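Local atomic coordinates of carbohydrate kinase (Agrobacterium tumefaciens, PDB entry 2NWH), a protein that probably transfers the terminal phosphate of ATP to a hydroxyl of a sugar or related substrate. Residues A[183-188]-A[259-264]; A[46-51]-A[254-259]. All blocks are in the same frame, centred on the assembly; numbering follows the deposited sequence. Where two conformers were deposited one is given.

In the fold
Both contacts use helix 255-266 and share Ser259, which takes part only in contact 2; their centres lie about 9 Å apart. In contact 1 the helix lies on strand 185-189 of the central sheet through apolar and aromatic side chains; in contact 2 its first turn meets helix 41-51 through a polar, buried amide. The two are continuous: Phe187 CD2 packs on Ala258 CB at 3.6 Å, and Leu262 CD2 on Leu49 CD1 at 4.0 Å. Contact 2 is the one nearer the probable active site. It includes the Gly254-Asp255 end of the family's Gly-Ala-Gly-Asp signature, and the side chain of Ala256 is about 10 Å from the sodium ion bound at Asp249 and Thr251.

Contact 1 (A[183-188]-A[259-264]); sequences IDILFM and SGYLAA
Strand 185-188 and helix 259-264 run nearly antiparallel, at 162°, with their axes 10.3 Å apart at closest, and the gap is bridged entirely by apolar and aromatic groups. The first of these on the helix is Tyr261. Its CB points toward the strand, CG is anti to the backbone N (chi1 -172°), and the CD2 side of the ring meets Phe187: CD2 comes within 3.5 Å of Phe187 CE1 at the edge of the phenylalanine ring. The planes are inclined by 77° and the ring centroids lie 5.6 Å apart, so the two rings cross obliquely. Further out on the tyrosine, CE2 rests 4.0 Å from Ile185 CG2. That same methyl lies over one face of the Phe187 ring, toward its rim, so Ile185 both touches Tyr261 and backs the aromatic partner beside it. Leu262 follows, straddling both strand residues: its CB is 4.1 Å from Phe187 CZ, while its CD1 meets Ile185 CD1, also at 4.1 Å. All four side chains are buried. Around them, strands 163-166 and 219-223 flank strand 185-189 in parallel; Ala164 of strand 163-166 touches Leu262, Val220 of strand 219-223 touches both Phe187 and Tyr261, and helix 271-286 packs on Tyr261 through Ile271 and Ala274.

Contact 2 (A[46-51]-A[254-259]); sequences ARNLSR and GDAMAS
Asn48, the residue most deeply engaged here, reaches from helix 41-51 to the first turn of helix 255-266; the axes of segments 46-51 and 255-259 cross at -47°. Its CG is anti to the carbonyl carbon, which carries the amide across to Asp255. Asn48 ND2 donates to Asp255 OD2 at 3.1 Å with an N-H...O angle of 155°; the acceptor lies close to the amide plane and accepts the hydrogen bond through its anti lone pair. A second, weak bond runs from Asn48 ND2 to Asp255 O at 3.3 Å. Thus ND2 is gripped by Asp255, while on the other side of the amide OD1 takes a weak, bent bond from Arg51 NH1. Arg51 NH1 also stands 6.2 Å from Asp255 OD2, a nearby positive charge that would favour the ionised carboxylate. Asp255 corresponds in sequence to the aspartate that serves as general base in related kinases, consistent with Asn48 being a second-shell residue that orients it.

Ser259 presses closely against the CB of Asn48, its OG 3.1 Å from Asn48 CB. Ser259 OG donates to Asp255 O at only 2.4 Å, unusually short and consistent with crowding, in the plane of the carbonyl, which also accepts from Ser259 N. Leu49 completes the interface by setting CD2 3.5 Å from Ser259 O.

Behind this seam, Leu49 and Ala46 lie on strands 5-9 and 55-63 through Ile6, Val8 and Val56, and the loop residues Ser293 and Leu296 cover Asn48.

Contact 1 (A[183-188]-A[259-264])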
loop_
_atom_site.group_PDB
_atom_site.type_symbol
_atom_site.label_atom_id
_atom_site.label_comp_id
_atom_site.label_asym_id
_atom_site.label_seq_id
_atom_site.Cartn_x
_atom_site.Cartn_y
_atom_site.Cartn_z
ATOM N N ILE A 183 -0.339 14.721 -5.758
ATOM C CA ILE A 183 0.102 13.691 -4.789
ATOM C C ILE A 183 1.248 14.215 -3.891
ATOM O O ILE A 183 2.349 14.529 -4.362
ATOM C CB ILE A 183 0.496 12.368 -5.500
ATOM C CG1 ILE A 183 -0.754 11.679 -6.047
ATOM C CG2 ILE A 183 1.253 11.397 -4.532
ATOM C CD1 ILE A 183 -0.500 10.588 -7.064
ATOM N N ASP A 184 0.967 14.328 -2.600
ATOM C CA ASP A 184 1.946 14.766 -1.637
ATOM C C ASP A 184 3.047 13.745 -1.408
ATOM O O ASP A 184 4.188 14.126 -1.238
ATOM C CB ASP A 184 1.255 15.125 -0.323
ATOM C CG ASP A 184 0.594 16.487 -0.377
ATOM O OD1 ASP A 184 0.642 17.139 -1.445
ATOM O OD2 ASP A 184 0.061 16.918 0.672
ATOM N N ILE A 185 2.692 12.456 -1.365
ATOM C CA ILE A 185 3.676 11.361 -1.151
ATOM C C ILE A 185 3.314 10.125 -1.982
ATOM O O ILE A 185 2.226 9.548 -1.812
ATOM C CB ILE A 185 3.766 10.895 0.322
ATOM C CG1 ILE A 185 3.955 12.088 1.274
ATOM C CG2 ILE A 185 4.939 9.862 0.476
ATOM C CD1 ILE A 185 3.602 11.842 2.728
ATOM N N LEU A 186 4.207 9.718 -2.869
ATOM C CA LEU A 186 4.018 8.496 -3.650
ATOM C C LEU A 186 5.007 7.427 -3.205
ATOM O O LEU A 186 6.236 7.661 -3.173
ATOM C CB LEU A 186 4.214 8.755 -5.140
ATOM C CG LEU A 186 3.452 7.879 -6.150
ATOM C CD1 LEU A 186 3.928 8.249 -7.526
ATOM C CD2 LEU A 186 3.576 6.371 -5.985
ATOM N N PHE A 187 4.476 6.260 -2.860
ATOM C CA PHE A 187 5.322 5.150 -2.384
ATOM C C PHE A 187 5.604 4.150 -3.486
ATOM O O PHE A 187 4.684 3.613 -4.106
ATOM C CB PHE A 187 4.707 4.444 -1.182
ATOM C CG PHE A 187 4.529 5.337 0.015
ATOM C CD1 PHE A 187 5.617 5.649 0.831
ATOM C CD2 PHE A 187 3.297 5.891 0.304
ATOM C CE1 PHE A 187 5.466 6.481 1.923
ATOM C CE2 PHE A 187 3.129 6.711 1.411
ATOM C CZ PHE A 187 4.230 7.025 2.204
ATOM N N MET A 188 6.885 3.884 -3.711
ATOM C CA MET A 188 7.257 2.983 -4.773
ATOM C C MET A 188 8.609 2.324 -4.541
ATOM O O MET A 188 9.403 2.750 -3.688
ATOM C CB MET A 188 7.254 3.731 -6.111
ATOM C CG MET A 188 8.240 4.896 -6.165
ATOM S SD MET A 188 7.931 5.895 -7.621
ATOM C CE MET A 188 7.908 7.527 -6.947
ATOM N N SER A 259 2.893 2.663 5.321
ATOM C CA SER A 259 2.123 2.928 6.513
ATOM C C SER A 259 2.950 3.599 7.581
ATOM O O SER A 259 2.457 4.509 8.217
ATOM C CB SER A 259 1.552 1.630 7.038
ATOM O OG SER A 259 0.838 1.053 5.941
ATOM N N GLY A 260 4.186 3.121 7.792
ATOM C CA GLY A 260 5.034 3.670 8.852
ATOM C C GLY A 260 5.485 5.077 8.508
ATOM O O GLY A 260 5.483 5.967 9.364
ATOM N N TYR A 261 5.822 5.280 7.238
ATOM C CA TYR A 261 6.227 6.615 6.777
ATOM C C TYR A 261 5.075 7.612 6.847
ATOM O O TYR A 261 5.216 8.701 7.411
ATOM C CB TYR A 261 6.778 6.520 5.355
ATOM C CG TYR A 261 7.387 7.800 4.860
ATOM C CD1 TYR A 261 8.754 8.040 5.020
ATOM C CD2 TYR A 261 6.592 8.798 4.249
ATOM C CE1 TYR A 261 9.333 9.220 4.569
ATOM C CE2 TYR A 261 7.174 9.997 3.788
ATOM C CZ TYR A 261 8.543 10.195 3.965
ATOM O OH TYR A 261 9.160 11.352 3.519
ATOM N N LEU A 262 3.919 7.242 6.296
ATOM C CA LEU A 262 2.759 8.108 6.280
ATOM C C LEU A 262 2.300 8.367 7.697
ATOM O O LEU A 262 1.962 9.489 8.023
ATOM C CB LEU A 262 1.661 7.476 5.417
ATOM C CG LEU A 262 0.385 8.261 5.220
ATOM C CD1 LEU A 262 0.782 9.526 4.489
ATOM C CD2 LEU A 262 -0.549 7.421 4.386
ATOM N N ALA A 263 2.343 7.349 8.575
ATOM C CA ALA A 263 2.003 7.579 9.980
ATOM C C ALA A 263 2.893 8.633 10.590
ATOM O O ALA A 263 2.409 9.499 11.329
ATOM C CB ALA A 263 2.052 6.323 10.796
ATOM N N ALA A 264 4.199 8.567 10.307
ATOM C CA ALA A 264 5.136 9.581 10.812
ATOM C C ALA A 264 4.851 11.000 10.291
ATOM O O ALA A 264 4.868 11.945 11.072
ATOM C CB ALA A 264 6.563 9.189 10.567
#

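Contact 2 (A[46-51]-A[254-259])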
loop_
_atom_site.group_PDB
_atom_site.type_symbol
_atom_site.label_atom_id
_atom_site.label_comp_id
_atom_site.label_asym_id
_atom_site.label_seq_id
_atom_site.Cartn_x
_atom_site.Cartn_y
_atom_site.Cartn_z
ATOM N N ALA A 46 -4.355 0.297 4.820
ATOM C CA ALA A 46 -5.430 0.780 5.707
ATOM C C ALA A 46 -5.345 0.057 7.026
ATOM O O ALA A 46 -5.417 0.705 8.071
ATOM C CB ALA A 46 -6.828 0.538 5.096
ATOM N N ARG A 47 -5.257 -1.270 6.981
ATOM C CA ARG A 47 -5.098 -2.060 8.205
ATOM C C ARG A 47 -3.888 -1.593 8.955
ATOM O O ARG A 47 -3.954 -1.447 10.182
ATOM C CB ARG A 47 -4.979 -3.554 7.864
ATOM C CG ARG A 47 -6.333 -4.140 7.381
ATOM C CD ARG A 47 -6.288 -5.650 7.433
ATOM N NE ARG A 47 -5.324 -6.246 6.492
ATOM C CZ ARG A 47 -5.245 -7.549 6.216
ATOM N NH1 ARG A 47 -6.015 -8.401 6.894
ATOM N NH2 ARG A 47 -4.344 -8.003 5.329
ATOM N N ASN A 48 -2.787 -1.372 8.252
ATOM C CA ASN A 48 -1.546 -0.981 8.954
ATOM C C ASN A 48 -1.701 0.342 9.663
ATOM O O ASN A 48 -1.258 0.487 10.808
ATOM C CB ASN A 48 -0.338 -0.916 8.010
ATOM C CG ASN A 48 0.040 -2.287 7.454
ATOM O OD1 ASN A 48 -0.406 -3.303 7.964
ATOM N ND2 ASN A 48 0.867 -2.308 6.408
ATOM N N LEU A 49 -2.297 1.325 8.980
ATOM C CA LEU A 49 -2.518 2.629 9.587
ATOM C C LEU A 49 -3.407 2.541 10.803
ATOM O O LEU A 49 -3.171 3.231 11.805
ATOM C CB LEU A 49 -3.098 3.620 8.548
ATOM C CG LEU A 49 -2.031 3.997 7.518
ATOM C CD1 LEU A 49 -2.687 4.492 6.179
ATOM C CD2 LEU A 49 -1.015 4.994 8.116
ATOM N N SER A 50 -4.436 1.708 10.738
ATOM C CA SER A 50 -5.290 1.466 11.925
ATOM C C SER A 50 -4.516 0.853 13.115
ATOM O O SER A 50 -4.639 1.290 14.295
ATOM C CB SER A 50 -6.511 0.632 11.516
ATOM O OG SER A 50 -7.402 0.484 12.602
ATOM N N ARG A 51 -3.673 -0.111 12.794
ATOM C CA ARG A 51 -2.770 -0.742 13.795
ATOM C C ARG A 51 -1.828 0.238 14.457
ATOM O O ARG A 51 -1.414 0.012 15.598
ATOM C CB ARG A 51 -1.930 -1.818 13.106
ATOM C CG ARG A 51 -2.753 -3.098 12.857
ATOM C CD ARG A 51 -2.046 -4.025 11.878
ATOM N NE ARG A 51 -2.945 -5.140 11.551
ATOM C CZ ARG A 51 -3.002 -5.721 10.371
ATOM N NH1 ARG A 51 -2.191 -5.303 9.403
ATOM N NH2 ARG A 51 -3.856 -6.738 10.169
ATOM N N GLY A 254 5.425 -3.511 0.582
ATOM C CA GLY A 254 5.316 -2.078 0.336
ATOM C C GLY A 254 4.339 -1.378 1.258
ATOM O O GLY A 254 4.483 -0.177 1.532
ATOM N N ASP A 255 3.349 -2.132 1.736
ATOM C CA ASP A 255 2.324 -1.625 2.638
ATOM C C ASP A 255 2.889 -1.095 3.949
ATOM O O ASP A 255 2.375 -0.110 4.507
ATOM C CB ASP A 255 1.198 -2.676 2.911
ATOM C CG ASP A 255 1.725 -4.103 3.308
ATOM O OD1 ASP A 255 2.409 -4.738 2.478
ATOM O OD2 ASP A 255 1.402 -4.624 4.414
ATOM N N ALA A 256 3.898 -1.793 4.473
ATOM C CA ALA A 256 4.367 -1.526 5.795
ATOM C C ALA A 256 5.230 -0.256 5.787
ATOM O O ALA A 256 5.065 0.596 6.624
ATOM C CB ALA A 256 5.137 -2.769 6.359
ATOM N N MET A 257 6.166 -0.146 4.856
ATOM C CA MET A 257 6.974 1.056 4.694
ATOM C C MET A 257 6.048 2.293 4.568
ATOM O O MET A 257 6.168 3.303 5.306
ATOM C CB MET A 257 7.836 0.864 3.435
ATOM C CG MET A 257 8.482 2.114 2.837
ATOM S SD MET A 257 9.881 2.698 3.806
ATOM C CE MET A 257 9.216 4.231 4.394
ATOM N N ALA A 258 5.101 2.191 3.634
ATOM C CA ALA A 258 4.161 3.294 3.359
ATOM C C ALA A 258 3.448 3.675 4.639
ATOM O O ALA A 258 3.423 4.858 5.028
ATOM C CB ALA A 258 3.130 2.889 2.256
ATOM N N SER A 259 2.893 2.663 5.321
ATOM C CA SER A 259 2.123 2.928 6.513
ATOM C C SER A 259 2.950 3.599 7.581
ATOM O O SER A 259 2.457 4.509 8.217
ATOM C CB SER A 259 1.552 1.630 7.038
ATOM O OG SER A 259 0.838 1.053 5.941
#